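Local coordinates for prolyl 4-hydroxylase alpha subunit Fe(2+) 2OG dioxygenase domain-containing protein (Burkholderia ambifaria, PDB 3W20) that probably acts as a metal- and 2-oxoglutarate-dependent dioxygenase that oxidises N-substituted L-amino acids, carrying zinc at its metal site, at residues A[1-13]-A[17-29]. Residues are numbered along the deposited sequence; the frame is centred on the assembly and turned at random.
Sequences MQHTYPAQLMRFG and RAEHMTIAAAIHA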
loop_
_atom_site.group_PDB
_atom_site.type_symbol
_atom_site.label_atom_id
_atom_site.label_comp_id
_atom_site.label_asym_id
_atom_site.label_seq_id
_atom_site.Cartn_x
_atom_site.Cartn_y
_atom_site.Cartn_z
HETATM N N MSE A 1 20.513 -2.164 30.928
HETATM C CA MSE A 1 20.530 -0.750 31.425
HETATM C C MSE A 1 20.998 0.194 30.316
HETATM O O MSE A 1 21.808 -0.160 29.465
HETATM C CB MSE A 1 21.192 -0.659 32.807
HETATM C CG MSE A 1 22.681 -0.331 32.743
HETATM SE SE MSE A 1 23.103 1.249 33.847
HETATM C CE MSE A 1 21.510 1.491 34.999
ATOM N N GLN A 2 20.423 1.395 30.306
ATOM C CA GLN A 2 20.432 2.290 29.157
ATOM C C GLN A 2 21.364 3.465 29.329
ATOM O O GLN A 2 21.575 3.926 30.463
ATOM C CB GLN A 2 19.016 2.921 29.008
ATOM C CG GLN A 2 17.877 1.924 28.802
ATOM C CD GLN A 2 17.896 1.369 27.384
ATOM O OE1 GLN A 2 17.108 1.781 26.537
ATOM N NE2 GLN A 2 18.832 0.459 27.109
ATOM N N HIS A 3 21.828 4.024 28.198
ATOM C CA HIS A 3 22.611 5.268 28.270
ATOM C C HIS A 3 21.762 6.412 28.764
ATOM O O HIS A 3 20.550 6.483 28.440
ATOM C CB HIS A 3 23.209 5.630 26.919
ATOM C CG HIS A 3 24.325 4.706 26.487
ATOM N ND1 HIS A 3 24.125 3.646 25.701
ATOM C CD2 HIS A 3 25.693 4.711 26.805
ATOM C CE1 HIS A 3 25.307 2.986 25.494
ATOM N NE2 HIS A 3 26.262 3.666 26.172
ATOM N N THR A 4 22.383 7.298 29.547
ATOM C CA THR A 4 21.726 8.558 29.909
ATOM C C THR A 4 22.427 9.654 29.110
ATOM O O THR A 4 23.529 9.463 28.667
ATOM C CB THR A 4 21.726 8.810 31.434
ATOM O OG1 THR A 4 23.090 8.990 31.849
ATOM C CG2 THR A 4 21.134 7.652 32.163
ATOM N N TYR A 5 21.738 10.756 28.812
ATOM C CA TYR A 5 22.226 11.837 28.043
ATOM C C TYR A 5 21.748 13.128 28.685
ATOM O O TYR A 5 20.680 13.128 29.284
ATOM C CB TYR A 5 21.582 11.751 26.693
ATOM C CG TYR A 5 21.724 10.476 25.974
ATOM C CD1 TYR A 5 22.821 10.266 25.147
ATOM C CD2 TYR A 5 20.718 9.471 26.039
ATOM C CE1 TYR A 5 22.920 9.100 24.395
ATOM C CE2 TYR A 5 20.829 8.308 25.307
ATOM C CZ TYR A 5 21.933 8.137 24.494
ATOM O OH TYR A 5 22.064 6.988 23.720
ATOM N N PRO A 6 22.542 14.226 28.580
ATOM C CA PRO A 6 22.101 15.556 28.990
ATOM C C PRO A 6 20.727 15.859 28.345
ATOM O O PRO A 6 20.589 15.697 27.117
ATOM C CB PRO A 6 23.186 16.486 28.363
ATOM C CG PRO A 6 24.420 15.629 28.253
ATOM C CD PRO A 6 23.874 14.253 27.909
ATOM N N ALA A 7 19.768 16.355 29.135
ATOM C CA ALA A 7 18.405 16.656 28.625
ATOM C C ALA A 7 17.902 17.982 29.198
ATOM O O ALA A 7 18.175 18.327 30.389
ATOM C CB ALA A 7 17.442 15.509 28.937
ATOM N N GLN A 8 17.249 18.745 28.354
ATOM C CA GLN A 8 16.484 19.920 28.868
ATOM C C GLN A 8 15.006 19.616 28.715
ATOM O O GLN A 8 14.517 19.288 27.599
ATOM C CB GLN A 8 16.809 21.195 28.090
ATOM C CG GLN A 8 18.298 21.672 28.163
ATOM C CD GLN A 8 18.752 22.010 29.598
ATOM O OE1 GLN A 8 18.059 22.731 30.313
ATOM N NE2 GLN A 8 19.933 21.475 30.024
ATOM N N LEU A 9 14.269 19.727 29.812
ATOM C CA LEU A 9 12.851 19.370 29.744
ATOM C C LEU A 9 12.006 20.657 29.820
ATOM O O LEU A 9 12.102 21.428 30.786
ATOM C CB LEU A 9 12.543 18.405 30.901
ATOM C CG LEU A 9 11.180 17.741 31.045
ATOM C CD1 LEU A 9 11.487 16.463 31.840
ATOM C CD2 LEU A 9 10.165 18.609 31.798
HETATM N N MSE A 10 11.152 20.912 28.814
HETATM C CA MSE A 10 10.460 22.186 28.715
HETATM C C MSE A 10 8.993 22.022 28.906
HETATM O O MSE A 10 8.392 21.150 28.277
HETATM C CB MSE A 10 10.652 22.841 27.345
HETATM C CG MSE A 10 11.421 21.946 26.382
HETATM SE SE MSE A 10 13.358 22.326 26.612
HETATM C CE MSE A 10 12.816 24.000 25.915
ATOM N N ARG A 11 8.384 22.874 29.747
ATOM C CA ARG A 11 6.906 22.981 29.812
ATOM C C ARG A 11 6.557 24.406 29.567
ATOM O O ARG A 11 7.315 25.293 29.988
ATOM C CB ARG A 11 6.447 22.605 31.237
ATOM C CG ARG A 11 6.325 21.134 31.455
ATOM C CD ARG A 11 5.148 20.651 30.609
ATOM N NE ARG A 11 4.067 20.144 31.384
ATOM C CZ ARG A 11 3.086 19.387 30.914
ATOM N NH1 ARG A 11 2.947 19.069 29.583
ATOM N NH2 ARG A 11 2.179 19.001 31.799
ATOM N N PHE A 12 5.435 24.661 28.923
ATOM C CA PHE A 12 4.961 26.035 28.697
ATOM C C PHE A 12 5.028 26.887 29.967
ATOM O O PHE A 12 4.621 26.452 31.025
ATOM C CB PHE A 12 3.499 26.091 28.134
ATOM C CG PHE A 12 3.378 25.515 26.740
ATOM C CD1 PHE A 12 3.923 26.191 25.656
ATOM C CD2 PHE A 12 2.772 24.255 26.551
ATOM C CE1 PHE A 12 3.810 25.676 24.365
ATOM C CE2 PHE A 12 2.729 23.701 25.273
ATOM C CZ PHE A 12 3.281 24.381 24.183
ATOM N N GLY A 13 5.548 28.124 29.813
ATOM C CA GLY A 13 5.582 29.134 30.904
ATOM C C GLY A 13 6.558 28.861 32.058
ATOM O O GLY A 13 6.550 29.625 33.045
ATOM N N ARG A 17 13.985 22.320 32.916
ATOM C CA ARG A 17 14.695 21.544 33.943
ATOM C C ARG A 17 15.844 20.860 33.253
ATOM O O ARG A 17 15.657 20.278 32.206
ATOM C CB ARG A 17 13.776 20.477 34.560
ATOM C CG ARG A 17 12.538 21.102 35.187
ATOM C CD ARG A 17 11.323 20.164 35.079
ATOM N NE ARG A 17 10.036 20.727 35.562
ATOM C CZ ARG A 17 9.103 21.350 34.823
ATOM N NH1 ARG A 17 7.991 21.775 35.422
ATOM N NH2 ARG A 17 9.259 21.556 33.510
ATOM N N ALA A 18 17.042 20.956 33.807
ATOM C CA ALA A 18 18.186 20.270 33.212
ATOM C C ALA A 18 18.454 18.943 33.945
ATOM O O ALA A 18 18.652 18.929 35.136
ATOM C CB ALA A 18 19.417 21.176 33.226
ATOM N N GLU A 19 18.425 17.823 33.251
ATOM C CA GLU A 19 18.598 16.503 33.897
ATOM C C GLU A 19 19.385 15.616 32.955
ATOM O O GLU A 19 19.440 15.868 31.787
ATOM C CB GLU A 19 17.233 15.847 34.168
ATOM C CG GLU A 19 16.545 16.379 35.424
ATOM C CD GLU A 19 15.029 16.323 35.340
ATOM O OE1 GLU A 19 14.357 17.339 35.672
ATOM O OE2 GLU A 19 14.514 15.260 34.932
ATOM N N HIS A 20 19.983 14.570 33.483
ATOM C CA HIS A 20 20.525 13.516 32.666
ATOM C C HIS A 20 19.489 12.390 32.630
ATOM O O HIS A 20 19.069 11.882 33.677
ATOM C CB HIS A 20 21.842 13.049 33.275
ATOM C CG HIS A 20 23.049 13.790 32.737
ATOM N ND1 HIS A 20 23.298 15.086 33.041
ATOM C CD2 HIS A 20 24.056 13.387 31.845
ATOM C CE1 HIS A 20 24.406 15.501 32.386
ATOM N NE2 HIS A 20 24.877 14.452 31.659
HETATM N N MSE A 21 19.032 11.988 31.439
HETATM C CA MSE A 21 17.923 11.027 31.380
HETATM C C MSE A 21 18.178 10.014 30.340
HETATM O O MSE A 21 18.871 10.297 29.339
HETATM C CB MSE A 21 16.558 11.594 30.896
HETATM C CG MSE A 21 16.484 13.030 31.282
HETATM SE SE MSE A 21 14.678 13.611 30.783
HETATM C CE MSE A 21 13.579 12.416 31.820
ATOM N N THR A 22 17.572 8.849 30.497
ATOM C CA THR A 22 17.581 7.881 29.383
ATOM C C THR A 22 16.563 8.321 28.357
ATOM O O THR A 22 15.646 9.123 28.664
ATOM C CB THR A 22 17.180 6.467 29.818
ATOM O OG1 THR A 22 15.863 6.475 30.411
ATOM C CG2 THR A 22 18.158 5.917 30.839
ATOM N N ILE A 23 16.698 7.797 27.127
ATOM C CA ILE A 23 15.618 7.975 26.136
ATOM C C ILE A 23 14.254 7.477 26.661
ATOM O O ILE A 23 13.246 8.164 26.494
ATOM C CB ILE A 23 15.948 7.177 24.814
ATOM C CG1 ILE A 23 17.305 7.650 24.302
ATOM C CG2 ILE A 23 14.772 7.276 23.800
ATOM C CD1 ILE A 23 17.266 8.697 23.233
ATOM N N ALA A 24 14.202 6.282 27.283
ATOM C CA ALA A 24 12.907 5.755 27.750
ATOM C C ALA A 24 12.342 6.677 28.812
ATOM O O ALA A 24 11.111 6.870 28.824
ATOM C CB ALA A 24 13.021 4.335 28.328
ATOM N N ALA A 25 13.206 7.300 29.669
ATOM C CA ALA A 25 12.635 8.155 30.666
ATOM C C ALA A 25 12.039 9.448 30.071
ATOM O O ALA A 25 10.997 9.903 30.509
ATOM C CB ALA A 25 13.625 8.439 31.827
ATOM N N ALA A 26 12.728 10.030 29.096
ATOM C CA ALA A 26 12.280 11.255 28.427
ATOM C C ALA A 26 10.938 10.971 27.703
ATOM O O ALA A 26 9.969 11.722 27.866
ATOM C CB ALA A 26 13.300 11.708 27.411
ATOM N N ILE A 27 10.897 9.836 27.023
ATOM C CA ILE A 27 9.676 9.429 26.271
ATOM C C ILE A 27 8.548 9.190 27.329
ATOM O O ILE A 27 7.395 9.629 27.158
ATOM C CB ILE A 27 9.914 8.172 25.418
ATOM C CG1 ILE A 27 10.846 8.436 24.234
ATOM C CG2 ILE A 27 8.611 7.474 24.994
ATOM C CD1 ILE A 27 10.253 9.433 23.211
ATOM N N HIS A 28 8.847 8.509 28.422
ATOM C CA HIS A 28 7.790 8.350 29.490
ATOM C C HIS A 28 7.278 9.676 30.034
ATOM O O HIS A 28 6.051 9.796 30.373
ATOM C CB HIS A 28 8.355 7.480 30.636
ATOM C CG HIS A 28 7.413 7.307 31.815
ATOM N ND1 HIS A 28 7.252 8.254 32.778
ATOM C CD2 HIS A 28 6.576 6.243 32.173
ATOM C CE1 HIS A 28 6.330 7.837 33.672
ATOM N NE2 HIS A 28 5.956 6.590 33.333
ATOM N N ALA A 29 8.175 10.663 30.233
ATOM C CA ALA A 29 7.726 11.932 30.772
ATOM C C ALA A 29 6.794 12.574 29.773
ATOM O O ALA A 29 5.789 13.152 30.166
ATOM C CB ALA A 29 8.900 12.861 31.182
HETATM O O HOH W 1 16.309 4.335 27.196
HETATM O O HOH W 2 18.701 5.731 26.629
#
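Tyr5 and Met21, Ala7 and Glu19, and Leu9 and Arg17 form the three hydrogen-bonded pairs of an antiparallel beta hairpin, strands 4-10 and 17-22, at the N-terminus of this double-stranded beta-helix (DSBH) protein. Six backbone bonds tie it, two to each pair; the bond from Leu9 N to Arg17 O is 2.8 Å. Strand 4-10 also pairs with strand 37-41, which places it inside the larger sheet. Proline suits position 6 because its pairing with His20 asks for no N-H toward strand 17-22; on its other side its carbonyl O bonds to Asp41. The imidazole lies against the proline in a CH-pi contact, with Pro6 CA 4.0 Å from the ring centroid and only 7° off its normal.

On the face bearing Ala7 and Leu9, the small methyl of Ala7 lets Met21, present as selenomethionine, pack close alongside, Ala7 CB to Met21 CG at 3.5 Å. Leu9 reaches further. Its CB passes Arg17 O at 3.9 Å; CG lies anti to the backbone N (chi1 -174°), and the branches then diverge: CD2 meets Arg17 NH2 at 3.5 Å and Arg17 CD at 3.8 Å, CD1 the selenium of Met21 and the methyl of Ala29, on helix 23-31. A branched aliphatic chain can thus join strand and helix. Arg17 NH2 also touches Arg11 CG, at 3.6 Å, whereas Arg11 sends its own NH1 to Asp33 and Asp36 in salt bridges.

Where the second strand turns into the helix, threonine serves as N-cap: Thr22 OG1 accepts from Ala25 N. Two waters stitch the first turn to the N-terminal residues, one of them donating to Gln2 OE1 and accepting from Ala24 N, the other donating to His3 O at 2.7 Å and accepting from Ile23 N.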